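Local coordinates for lactate dehydrogenase, adjacent gene encodes predicted malate dehydrogenase (Cryptosporidium parvum, PDB 4ND4), which probably catalyses the NAD-dependent interconversion of lactate and pyruvate as an L-lactate dehydrogenase of the LDH/MDH superfamily, at residues Glu92-Asn97 against Thr121-Val126; Ser170-Gly175 against Gly273-Ile278; Met181-Ser186 against His215-Trp220. All coordinates share one frame; numbering follows the deposited sequence.

Contact 1 (Glu92-Asn97 against Thr121-Val126). With NAD (nicotinamide-adenine-dinucleotide), chain C; PYR (pyruvic acid), chain D.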
loop_
_atom_site.group_PDB
_atom_site.type_symbol
_atom_site.label_atom_id
_atom_site.label_comp_id
_atom_site.label_asym_id
_atom_site.label_seq_id
_atom_site.Cartn_x
_atom_site.Cartn_y
_atom_site.Cartn_z
ATOM N N GLU A 92 -15.663 8.482 -34.569
ATOM C CA GLU A 92 -14.980 8.086 -35.798
ATOM C C GLU A 92 -14.611 6.598 -35.822
ATOM O O GLU A 92 -14.511 6.009 -36.891
ATOM C CB GLU A 92 -13.733 8.942 -36.003
ATOM C CG GLU A 92 -14.048 10.400 -36.303
ATOM C CD GLU A 92 -12.866 11.320 -36.084
ATOM O OE1 GLU A 92 -13.096 12.515 -35.799
ATOM O OE2 GLU A 92 -11.710 10.855 -36.190
ATOM N N LEU A 93 -14.437 5.994 -34.648
ATOM C CA LEU A 93 -14.096 4.576 -34.542
ATOM C C LEU A 93 -15.326 3.673 -34.457
ATOM O O LEU A 93 -15.190 2.468 -34.262
ATOM C CB LEU A 93 -13.236 4.339 -33.298
ATOM C CG LEU A 93 -12.015 5.239 -33.103
ATOM C CD1 LEU A 93 -11.420 5.021 -31.718
ATOM C CD2 LEU A 93 -10.983 4.990 -34.192
ATOM N N LEU A 94 -16.515 4.254 -34.605
ATOM C CA LEU A 94 -17.775 3.544 -34.380
ATOM C C LEU A 94 -17.889 2.196 -35.107
ATOM O O LEU A 94 -18.113 1.164 -34.477
ATOM C CB LEU A 94 -18.952 4.434 -34.800
ATOM C CG LEU A 94 -20.349 3.813 -34.724
ATOM C CD1 LEU A 94 -20.671 3.434 -33.289
ATOM C CD2 LEU A 94 -21.390 4.769 -35.285
ATOM N N PHE A 95 -17.754 2.217 -36.430
ATOM C CA PHE A 95 -18.067 1.044 -37.247
ATOM C C PHE A 95 -17.063 -0.083 -37.032
ATOM O O PHE A 95 -17.449 -1.237 -36.880
ATOM C CB PHE A 95 -18.141 1.414 -38.736
ATOM C CG PHE A 95 -19.231 2.404 -39.063
ATOM C CD1 PHE A 95 -18.929 3.632 -39.629
ATOM C CD2 PHE A 95 -20.563 2.107 -38.787
ATOM C CE1 PHE A 95 -19.932 4.543 -39.929
ATOM C CE2 PHE A 95 -21.571 3.014 -39.080
ATOM C CZ PHE A 95 -21.255 4.234 -39.652
ATOM N N GLY A 96 -15.781 0.258 -37.009
ATOM C CA GLY A 96 -14.728 -0.731 -36.811
ATOM C C GLY A 96 -14.774 -1.388 -35.443
ATOM O O GLY A 96 -14.700 -2.611 -35.334
ATOM N N ASN A 97 -14.916 -0.580 -34.394
ATOM C CA ASN A 97 -14.905 -1.107 -33.029
ATOM C C ASN A 97 -16.152 -1.894 -32.667
ATOM O O ASN A 97 -16.082 -2.819 -31.861
ATOM C CB ASN A 97 -14.647 0.017 -32.027
ATOM C CG ASN A 97 -13.226 0.528 -32.101
ATOM O OD1 ASN A 97 -12.363 -0.100 -32.714
ATOM N ND2 ASN A 97 -12.971 1.667 -31.478
ATOM N N THR A 121 -13.343 0.572 -24.848
ATOM C CA THR A 121 -13.399 0.882 -26.275
ATOM C C THR A 121 -14.371 2.011 -26.629
ATOM O O THR A 121 -15.533 1.988 -26.223
ATOM C CB THR A 121 -13.815 -0.385 -27.057
ATOM O OG1 THR A 121 -12.943 -1.469 -26.706
ATOM C CG2 THR A 121 -13.763 -0.152 -28.555
ATOM N N ASN A 122 -13.884 2.988 -27.395
ATOM C CA ASN A 122 -14.703 4.117 -27.852
ATOM C C ASN A 122 -15.424 3.829 -29.172
ATOM O O ASN A 122 -14.956 2.996 -29.954
ATOM C CB ASN A 122 -13.845 5.378 -28.005
ATOM C CG ASN A 122 -13.813 6.221 -26.742
ATOM O OD1 ASN A 122 -14.830 6.382 -26.071
ATOM N ND2 ASN A 122 -12.648 6.779 -26.423
ATOM N N PRO A 123 -16.567 4.506 -29.426
ATOM C CA PRO A 123 -17.258 5.477 -28.564
ATOM C C PRO A 123 -17.970 4.778 -27.405
ATOM O O PRO A 123 -18.916 4.015 -27.617
ATOM C CB PRO A 123 -18.261 6.145 -29.511
ATOM C CG PRO A 123 -18.534 5.119 -30.557
ATOM C CD PRO A 123 -17.258 4.336 -30.719
ATOM N N LEU A 124 -17.510 5.066 -26.192
ATOM C CA LEU A 124 -17.798 4.256 -25.002
ATOM C C LEU A 124 -19.259 3.836 -24.809
ATOM O O LEU A 124 -19.562 2.643 -24.777
ATOM C CB LEU A 124 -17.304 4.998 -23.752
ATOM C CG LEU A 124 -17.335 4.297 -22.388
ATOM C CD1 LEU A 124 -18.683 4.425 -21.694
ATOM C CD2 LEU A 124 -16.905 2.840 -22.496
ATOM N N ASP A 125 -20.155 4.805 -24.669
ATOM C CA ASP A 125 -21.543 4.508 -24.284
ATOM C C ASP A 125 -22.244 3.627 -25.308
ATOM O O ASP A 125 -22.965 2.694 -24.943
ATOM C CB ASP A 125 -22.331 5.798 -24.056
ATOM C CG ASP A 125 -21.714 6.664 -22.977
ATOM O OD1 ASP A 125 -22.049 6.473 -21.788
ATOM O OD2 ASP A 125 -20.877 7.525 -23.324
ATOM N N VAL A 126 -22.007 3.906 -26.586
ATOM C CA VAL A 126 -22.608 3.123 -27.665
ATOM C C VAL A 126 -21.964 1.735 -27.734
ATOM O O VAL A 126 -22.661 0.733 -27.915
ATOM C CB VAL A 126 -22.515 3.853 -29.023
ATOM C CG1 VAL A 126 -23.125 3.008 -30.132
ATOM C CG2 VAL A 126 -23.229 5.193 -28.946
HETATM P PA NAD C . -4.212 0.830 -28.820
HETATM O O1A NAD C . -2.926 1.159 -28.120
HETATM O O2A NAD C . -4.292 0.946 -30.318
HETATM O O5B NAD C . -4.617 -0.663 -28.419
HETATM C C5B NAD C . -5.646 -1.375 -29.089
HETATM C C4B NAD C . -5.261 -2.846 -29.107
HETATM O O4B NAD C . -6.384 -3.614 -29.530
HETATM C C3B NAD C . -4.118 -3.166 -30.069
HETATM O O3B NAD C . -3.013 -3.759 -29.376
HETATM C C2B NAD C . -4.710 -4.143 -31.067
HETATM O O2B NAD C . -3.800 -5.175 -31.457
HETATM C C1B NAD C . -5.899 -4.705 -30.308
HETATM N N9A NAD C . -6.957 -5.269 -31.174
HETATM C C8A NAD C . -7.360 -4.845 -32.390
HETATM N N7A NAD C . -8.354 -5.643 -32.854
HETATM C C5A NAD C . -8.592 -6.590 -31.934
HETATM C C6A NAD C . -9.506 -7.742 -31.790
HETATM N N6A NAD C . -10.400 -8.055 -32.758
HETATM N N1A NAD C . -9.420 -8.467 -30.651
HETATM C C2A NAD C . -8.540 -8.181 -29.673
HETATM N N3A NAD C . -7.683 -7.150 -29.747
HETATM C C4A NAD C . -7.667 -6.336 -30.828
HETATM O O3 NAD C . -5.444 1.692 -28.210
HETATM P PN NAD C . -5.501 2.241 -26.690
HETATM O O1N NAD C . -4.710 3.516 -26.606
HETATM O O2N NAD C . -5.167 1.119 -25.743
HETATM O O5D NAD C . -7.066 2.565 -26.525
HETATM C C5D NAD C . -8.001 1.495 -26.610
HETATM C C4D NAD C . -9.423 2.027 -26.759
HETATM O O4D NAD C . -9.804 2.742 -25.578
HETATM C C3D NAD C . -9.597 3.002 -27.915
HETATM O O3D NAD C . -10.836 2.706 -28.567
HETATM C C2D NAD C . -9.648 4.366 -27.248
HETATM O O2D NAD C . -10.364 5.345 -28.011
HETATM C C1D NAD C . -10.352 4.012 -25.947
HETATM N N1N NAD C . -10.246 4.970 -24.833
HETATM C C2N NAD C . -11.325 5.098 -24.043
HETATM C C3N NAD C . -11.346 5.972 -22.957
HETATM C C7N NAD C . -12.556 6.107 -22.073
HETATM O O7N NAD C . -12.588 7.011 -21.250
HETATM N N7N NAD C . -13.578 5.253 -22.158
HETATM C C4N NAD C . -10.206 6.719 -22.694
HETATM C C5N NAD C . -9.096 6.579 -23.519
HETATM C C6N NAD C . -9.136 5.689 -24.589
HETATM C C PYR D . -10.540 10.186 -23.266
HETATM O O PYR D . -9.330 10.265 -22.971
HETATM O OXT PYR D . -11.425 10.774 -22.617
HETATM C CA PYR D . -10.937 9.385 -24.404
HETATM O O3 PYR D . -11.981 8.759 -24.342
HETATM C CB PYR D . -10.060 9.355 -25.619
#

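Contact 2 (Ser170-Gly175 against Gly273-Ile278)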
loop_
_atom_site.group_PDB
_atom_site.type_symbol
_atom_site.label_atom_id
_atom_site.label_comp_id
_atom_site.label_asym_id
_atom_site.label_seq_id
_atom_site.Cartn_x
_atom_site.Cartn_y
_atom_site.Cartn_z
ATOM N N SER A 170 -15.421 16.569 -4.037
ATOM C CA SER A 170 -16.503 15.732 -4.540
ATOM C C SER A 170 -17.042 16.410 -5.792
ATOM O O SER A 170 -17.442 17.575 -5.750
ATOM C CB SER A 170 -17.608 15.586 -3.493
ATOM O OG SER A 170 -18.682 14.789 -3.973
ATOM N N ALA A 171 -17.017 15.692 -6.913
ATOM C CA ALA A 171 -17.494 16.233 -8.184
ATOM C C ALA A 171 -17.828 15.102 -9.149
ATOM O O ALA A 171 -17.083 14.118 -9.246
ATOM C CB ALA A 171 -16.457 17.165 -8.790
ATOM N N ASN A 172 -18.951 15.252 -9.850
ATOM C CA ASN A 172 -19.462 14.235 -10.760
ATOM C C ASN A 172 -19.617 14.762 -12.175
ATOM O O ASN A 172 -20.058 15.895 -12.383
ATOM C CB ASN A 172 -20.826 13.738 -10.279
ATOM C CG ASN A 172 -20.719 12.670 -9.215
ATOM O OD1 ASN A 172 -20.259 11.562 -9.484
ATOM N ND2 ASN A 172 -21.152 12.989 -8.002
ATOM N N VAL A 173 -19.249 13.925 -13.138
ATOM C CA VAL A 173 -19.586 14.137 -14.535
ATOM C C VAL A 173 -20.550 13.026 -14.931
ATOM O O VAL A 173 -20.301 11.858 -14.639
ATOM C CB VAL A 173 -18.347 14.082 -15.445
ATOM C CG1 VAL A 173 -18.757 14.201 -16.901
ATOM C CG2 VAL A 173 -17.359 15.182 -15.086
ATOM N N ILE A 174 -21.652 13.397 -15.579
ATOM C CA ILE A 174 -22.667 12.432 -16.004
ATOM C C ILE A 174 -22.995 12.597 -17.489
ATOM O O ILE A 174 -22.523 13.530 -18.137
ATOM C CB ILE A 174 -23.947 12.550 -15.154
ATOM C CG1 ILE A 174 -24.548 13.958 -15.250
ATOM C CG2 ILE A 174 -23.642 12.215 -13.702
ATOM C CD1 ILE A 174 -25.924 14.061 -14.632
ATOM N N GLY A 175 -23.798 11.677 -18.016
ATOM C CA GLY A 175 -24.159 11.672 -19.431
ATOM C C GLY A 175 -23.182 10.856 -20.260
ATOM O O GLY A 175 -22.431 10.037 -19.727
ATOM N N GLY A 273 -23.619 7.695 -18.632
ATOM C CA GLY A 273 -22.900 8.009 -17.405
ATOM C C GLY A 273 -23.819 8.412 -16.262
ATOM O O GLY A 273 -24.530 9.415 -16.350
ATOM N N VAL A 274 -23.798 7.614 -15.197
ATOM C CA VAL A 274 -24.565 7.882 -13.984
ATOM C C VAL A 274 -23.776 7.402 -12.766
ATOM O O VAL A 274 -22.975 6.474 -12.885
ATOM C CB VAL A 274 -25.933 7.157 -13.989
ATOM C CG1 VAL A 274 -26.867 7.764 -15.026
ATOM C CG2 VAL A 274 -25.767 5.660 -14.237
ATOM N N PRO A 275 -24.010 8.015 -11.589
ATOM C CA PRO A 275 -23.402 7.482 -10.368
ATOM C C PRO A 275 -24.031 6.144 -9.975
ATOM O O PRO A 275 -25.234 6.081 -9.705
ATOM C CB PRO A 275 -23.698 8.560 -9.306
ATOM C CG PRO A 275 -24.302 9.717 -10.033
ATOM C CD PRO A 275 -24.873 9.173 -11.305
ATOM N N THR A 276 -23.220 5.091 -9.962
ATOM C CA THR A 276 -23.679 3.756 -9.610
ATOM C C THR A 276 -23.105 3.333 -8.266
ATOM O O THR A 276 -22.148 3.933 -7.779
ATOM C CB THR A 276 -23.212 2.716 -10.646
ATOM O OG1 THR A 276 -21.788 2.574 -10.575
ATOM C CG2 THR A 276 -23.602 3.130 -12.057
ATOM N N ILE A 277 -23.692 2.291 -7.688
ATOM C CA ILE A 277 -23.056 1.532 -6.618
ATOM C C ILE A 277 -22.576 0.227 -7.241
ATOM O O ILE A 277 -23.373 -0.502 -7.827
ATOM C CB ILE A 277 -24.027 1.206 -5.462
ATOM C CG1 ILE A 277 -24.701 2.476 -4.929
ATOM C CG2 ILE A 277 -23.296 0.485 -4.337
ATOM C CD1 ILE A 277 -23.734 3.576 -4.544
ATOM N N ILE A 278 -21.277 -0.056 -7.128
ATOM C CA ILE A 278 -20.709 -1.306 -7.638
ATOM C C ILE A 278 -20.243 -2.214 -6.499
ATOM O O ILE A 278 -19.542 -1.776 -5.578
ATOM C CB ILE A 278 -19.544 -1.052 -8.620
ATOM C CG1 ILE A 278 -20.088 -0.452 -9.920
ATOM C CG2 ILE A 278 -18.801 -2.351 -8.928
ATOM C CD1 ILE A 278 -19.029 0.089 -10.854
#

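Contact 3 (Met181-Ser186 against His215-Trp220). Unlike the reference sequence in segment 181-186: Ala-184 (reference Val). With PYR (pyruvic acid), chain D.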
loop_
_atom_site.group_PDB
_atom_site.type_symbol
_atom_site.label_atom_id
_atom_site.label_comp_id
_atom_site.label_asym_id
_atom_site.label_seq_id
_atom_site.Cartn_x
_atom_site.Cartn_y
_atom_site.Cartn_z
ATOM N N MET A 181 -21.127 15.528 -22.583
ATOM C CA MET A 181 -20.717 15.294 -21.195
ATOM C C MET A 181 -21.119 16.433 -20.234
ATOM O O MET A 181 -20.891 17.605 -20.531
ATOM C CB MET A 181 -19.200 15.138 -21.238
ATOM C CG MET A 181 -18.453 14.990 -19.947
ATOM S SD MET A 181 -16.684 15.150 -20.266
ATOM C CE MET A 181 -16.424 13.893 -21.519
ATOM N N VAL A 182 -21.709 16.079 -19.091
ATOM C CA VAL A 182 -22.243 17.074 -18.141
ATOM C C VAL A 182 -21.518 17.049 -16.791
ATOM O O VAL A 182 -21.847 16.237 -15.925
ATOM C CB VAL A 182 -23.759 16.868 -17.904
ATOM C CG1 VAL A 182 -24.305 17.913 -16.936
ATOM C CG2 VAL A 182 -24.519 16.919 -19.225
ATOM N N PRO A 183 -20.517 17.931 -16.614
ATOM C CA PRO A 183 -19.944 18.124 -15.287
ATOM C C PRO A 183 -20.921 18.901 -14.408
ATOM O O PRO A 183 -21.171 20.077 -14.661
ATOM C CB PRO A 183 -18.666 18.937 -15.558
ATOM C CG PRO A 183 -18.437 18.856 -17.024
ATOM C CD PRO A 183 -19.795 18.715 -17.628
ATOM N N ALA A 184 -21.475 18.234 -13.399
ATOM C CA ALA A 184 -22.569 18.799 -12.603
ATOM C C ALA A 184 -22.060 19.758 -11.529
ATOM O O ALA A 184 -21.887 19.371 -10.374
ATOM C CB ALA A 184 -23.389 17.679 -11.972
ATOM N N THR A 185 -21.845 21.015 -11.910
ATOM C CA THR A 185 -21.300 22.017 -10.987
ATOM C C THR A 185 -22.152 22.188 -9.723
ATOM O O THR A 185 -21.617 22.495 -8.663
ATOM C CB THR A 185 -21.130 23.399 -11.657
ATOM O OG1 THR A 185 -22.394 23.861 -12.140
ATOM C CG2 THR A 185 -20.143 23.328 -12.814
ATOM N N SER A 186 -23.462 21.970 -9.839
ATOM C CA SER A 186 -24.397 22.178 -8.727
ATOM C C SER A 186 -24.087 21.339 -7.488
ATOM O O SER A 186 -24.342 21.776 -6.365
ATOM C CB SER A 186 -25.836 21.894 -9.169
ATOM O OG SER A 186 -26.035 20.512 -9.424
ATOM N N HIS A 215 -12.795 22.760 -19.859
ATOM C CA HIS A 215 -11.557 21.976 -19.771
ATOM C C HIS A 215 -11.856 20.484 -19.602
ATOM O O HIS A 215 -11.257 19.641 -20.271
ATOM C CB HIS A 215 -10.701 22.452 -18.593
ATOM C CG HIS A 215 -9.259 22.060 -18.686
ATOM N ND1 HIS A 215 -8.315 22.507 -17.787
ATOM C CD2 HIS A 215 -8.594 21.284 -19.575
ATOM C CE1 HIS A 215 -7.133 22.012 -18.109
ATOM N NE2 HIS A 215 -7.275 21.269 -19.192
ATOM N N THR A 216 -12.784 20.171 -18.703
ATOM C CA THR A 216 -13.233 18.800 -18.493
ATOM C C THR A 216 -13.724 18.178 -19.796
ATOM O O THR A 216 -13.348 17.051 -20.128
ATOM C CB THR A 216 -14.349 18.740 -17.432
ATOM O OG1 THR A 216 -13.859 19.284 -16.202
ATOM C CG2 THR A 216 -14.815 17.312 -17.193
ATOM N N ARG A 217 -14.543 18.924 -20.539
ATOM C CA ARG A 217 -15.156 18.417 -21.771
ATOM C C ARG A 217 -14.159 18.159 -22.902
ATOM O O ARG A 217 -14.307 17.190 -23.638
ATOM C CB ARG A 217 -16.256 19.366 -22.252
ATOM C CG ARG A 217 -17.484 19.370 -21.355
ATOM C CD ARG A 217 -18.146 20.739 -21.304
ATOM N NE ARG A 217 -18.683 21.150 -22.598
ATOM C CZ ARG A 217 -19.820 20.699 -23.122
ATOM N NH1 ARG A 217 -20.556 19.800 -22.474
ATOM N NH2 ARG A 217 -20.222 21.140 -24.311
ATOM N N ILE A 218 -13.160 19.027 -23.038
ATOM C CA ILE A 218 -12.156 18.899 -24.103
ATOM C C ILE A 218 -10.835 18.277 -23.632
ATOM O O ILE A 218 -9.868 18.230 -24.396
ATOM C CB ILE A 218 -11.868 20.260 -24.788
ATOM C CG1 ILE A 218 -11.277 21.282 -23.805
ATOM C CG2 ILE A 218 -13.138 20.802 -25.425
ATOM C CD1 ILE A 218 -9.766 21.279 -23.692
ATOM N N ALA A 219 -10.803 17.793 -22.391
ATOM C CA ALA A 219 -9.580 17.241 -21.794
ATOM C C ALA A 219 -8.901 16.180 -22.666
ATOM O O ALA A 219 -7.673 16.132 -22.733
ATOM C CB ALA A 219 -9.880 16.660 -20.418
ATOM N N TRP A 220 -9.698 15.342 -23.332
ATOM C CA TRP A 220 -9.150 14.247 -24.139
ATOM C C TRP A 220 -8.252 14.747 -25.270
ATOM O O TRP A 220 -7.209 14.150 -25.533
ATOM C CB TRP A 220 -10.261 13.337 -24.678
ATOM C CG TRP A 220 -10.982 13.834 -25.904
ATOM C CD1 TRP A 220 -11.997 14.748 -25.949
ATOM C CD2 TRP A 220 -10.762 13.415 -27.257
ATOM N NE1 TRP A 220 -12.412 14.931 -27.245
ATOM C CE2 TRP A 220 -11.673 14.123 -28.068
ATOM C CE3 TRP A 220 -9.879 12.510 -27.863
ATOM C CZ2 TRP A 220 -11.725 13.963 -29.455
ATOM C CZ3 TRP A 220 -9.931 12.350 -29.246
ATOM C CH2 TRP A 220 -10.849 13.074 -30.025
HETATM C C PYR D . -10.540 10.186 -23.266
HETATM O O PYR D . -9.330 10.265 -22.971
HETATM O OXT PYR D . -11.425 10.774 -22.617
HETATM C CA PYR D . -10.937 9.385 -24.404
HETATM O O3 PYR D . -11.981 8.759 -24.342
HETATM C CB PYR D . -10.060 9.355 -25.619
#

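Contact 1 (Glu92-Asn97 against Thr121-Val126)
Asn-97 meets Thr-121 and Asn-122 through CB, CG and ND2, while OD1 turns to the backbone N of Ile-82. Its CB lies 3.6 Å from Thr-121 CG2, the methyl that also flanks CG. Next comes the amide: CG is anti to the carbonyl carbon (chi1 -70°), which sets the amide against that methyl and brings ND2 to Asn-122 O at 2.8 Å. This bond is nearly straight (175°), with the oxygen almost in the plane of the Asn-97 amide. ND2 also bonds Ser-81 OG, so both ends of this buried amide are used and its flip is fixed. An asparagine suits the place because it can donate and accept at once.

The accepting carbonyl belongs to Asn-122, whose peptide to Pro-123 is cis. Leu-94 closes the apolar side, its CD1 3.9 Å from Pro-123 CG and 4.0 Å from Val-126 CG1. Asn-122 OD1 accepts from Leu-124 N in an Asx turn, and ND2 donates to PYR O3 at 2.9 Å and to NAD O2D at 3.1 Å. Asn-97, itself predicted to bind NAD, probably steadies Asn-122 from the second shell, on the Rossmann-type domain's side of the nicotinamide-ribose and substrate site.

Contact 2 (Ser170-Gly175 against Gly273-Ile278)
Gly-175 and Gly-273 form a single antiparallel bridge, a hydrogen-bonded pair that joins the end of strand 169-174 to strand 270-279 in the alpha/beta C-terminal domain of the LDH/MDH fold. Here the packing is tight: the two CA atoms are 4.4 Å apart, and both bonds are made by backbone. Gly-175 N gives a fairly straight bond to Gly-273 O (2.9 Å, 168°), whereas the return bond from Gly-273 N approaches Gly-175 O from above the carbonyl plane and is more bent (132°). Glycine suits both positions. A CB on Gly-273 would run into Gly-175 O, and the backbone angles of Gly-175 would press a CB against the preceding carbonyl.

Away from the bridge the strands diverge and the contact thins to apolar touches and a single long approach. Ile-174 CG2, placed beside its own backbone N by a chi1 of 59°, lies 4.1 Å from Pro-275 CD, the methyl meeting a corner of the proline ring with the two side chains set at an oblique angle; Leu-291 also packs on Ile-174. Farther out, Asn-172 OD1 comes no nearer than 4.5 Å to Pro-275 CG. The polar end of Asn-172 serves the subunit interface instead, with ND2 donating to Gly-191 O of the second subunit. Back at the tight end, Ile-174 CB rests 3.4 Å from Gly-273 O.

Contact 3 (Met181-Ser186 against His215-Trp220)
The guanidinium of Arg-217 receives Met-181 O at its edge, close to its own plane, with NH1 3.0 Å from that oxygen. The bond is weak, since the N-H points well off the line to the acceptor (128°). Bends at chi2 and chi3 steer the guanidinium to this carbonyl, just before strand 182-183, and an arginine suits this partly exposed flank because its aliphatic part can pack while its charged end reaches a backbone oxygen. The second flat group, the Trp-220 indole, stands obliquely to the pyruvate methyl, its CE3 3.9 Å from PYR CB. Trp-220 CB comes closer, 3.5 Å from PYR C. So broad a ring can border the pyruvate and still make a cation-pi contact with Arg-90, which itself hydrogen-bonds the substrate.

The rest of the contact is van der Waals packing. Met-181 is extended as far as SD, with CG anti to the backbone N (chi1 175°), and bends only at its last torsion; SD thus reaches the helix, 3.8 Å from Thr-216 O and 3.9 Å from Arg-217 CA, where a long, flexible thioether fits well. Pro-183 offers a compact apolar ring, its CG 3.9 Å from Thr-216 CG2, the two side chains running past each other in opposite directions. Threonine serves twice here, its methyl turned to the proline while OG1 bonds Ile-212 O within its own helix. Helix 206-227 thereby packs on strand 182-183, outermost in its sheet within this chain, and Trp-220, farther along the same helix, forms part of the wall of the substrate pocket.

Along the chain contact 1 comes first, within the NAD-binding domain, and is complete before the other two begin. Contacts 2 and 3 both belong to the C-terminal domain, their centres 12 Å apart; contact 3 falls wholly between the two halves of contact 2. They share a sheet, since strands 169-174 and 182-183 are antiparallel neighbours, probably hydrogen-bonded at Ile-174 with Val-182. Contact 1 lies about 21 Å from contact 2 and 20 Å from contact 3, centre to centre, yet Asp-125 packs on Gly-273. Contacts 1 and 3 do not touch but both reach the pyruvate, so the substrate is held where the two domains meet.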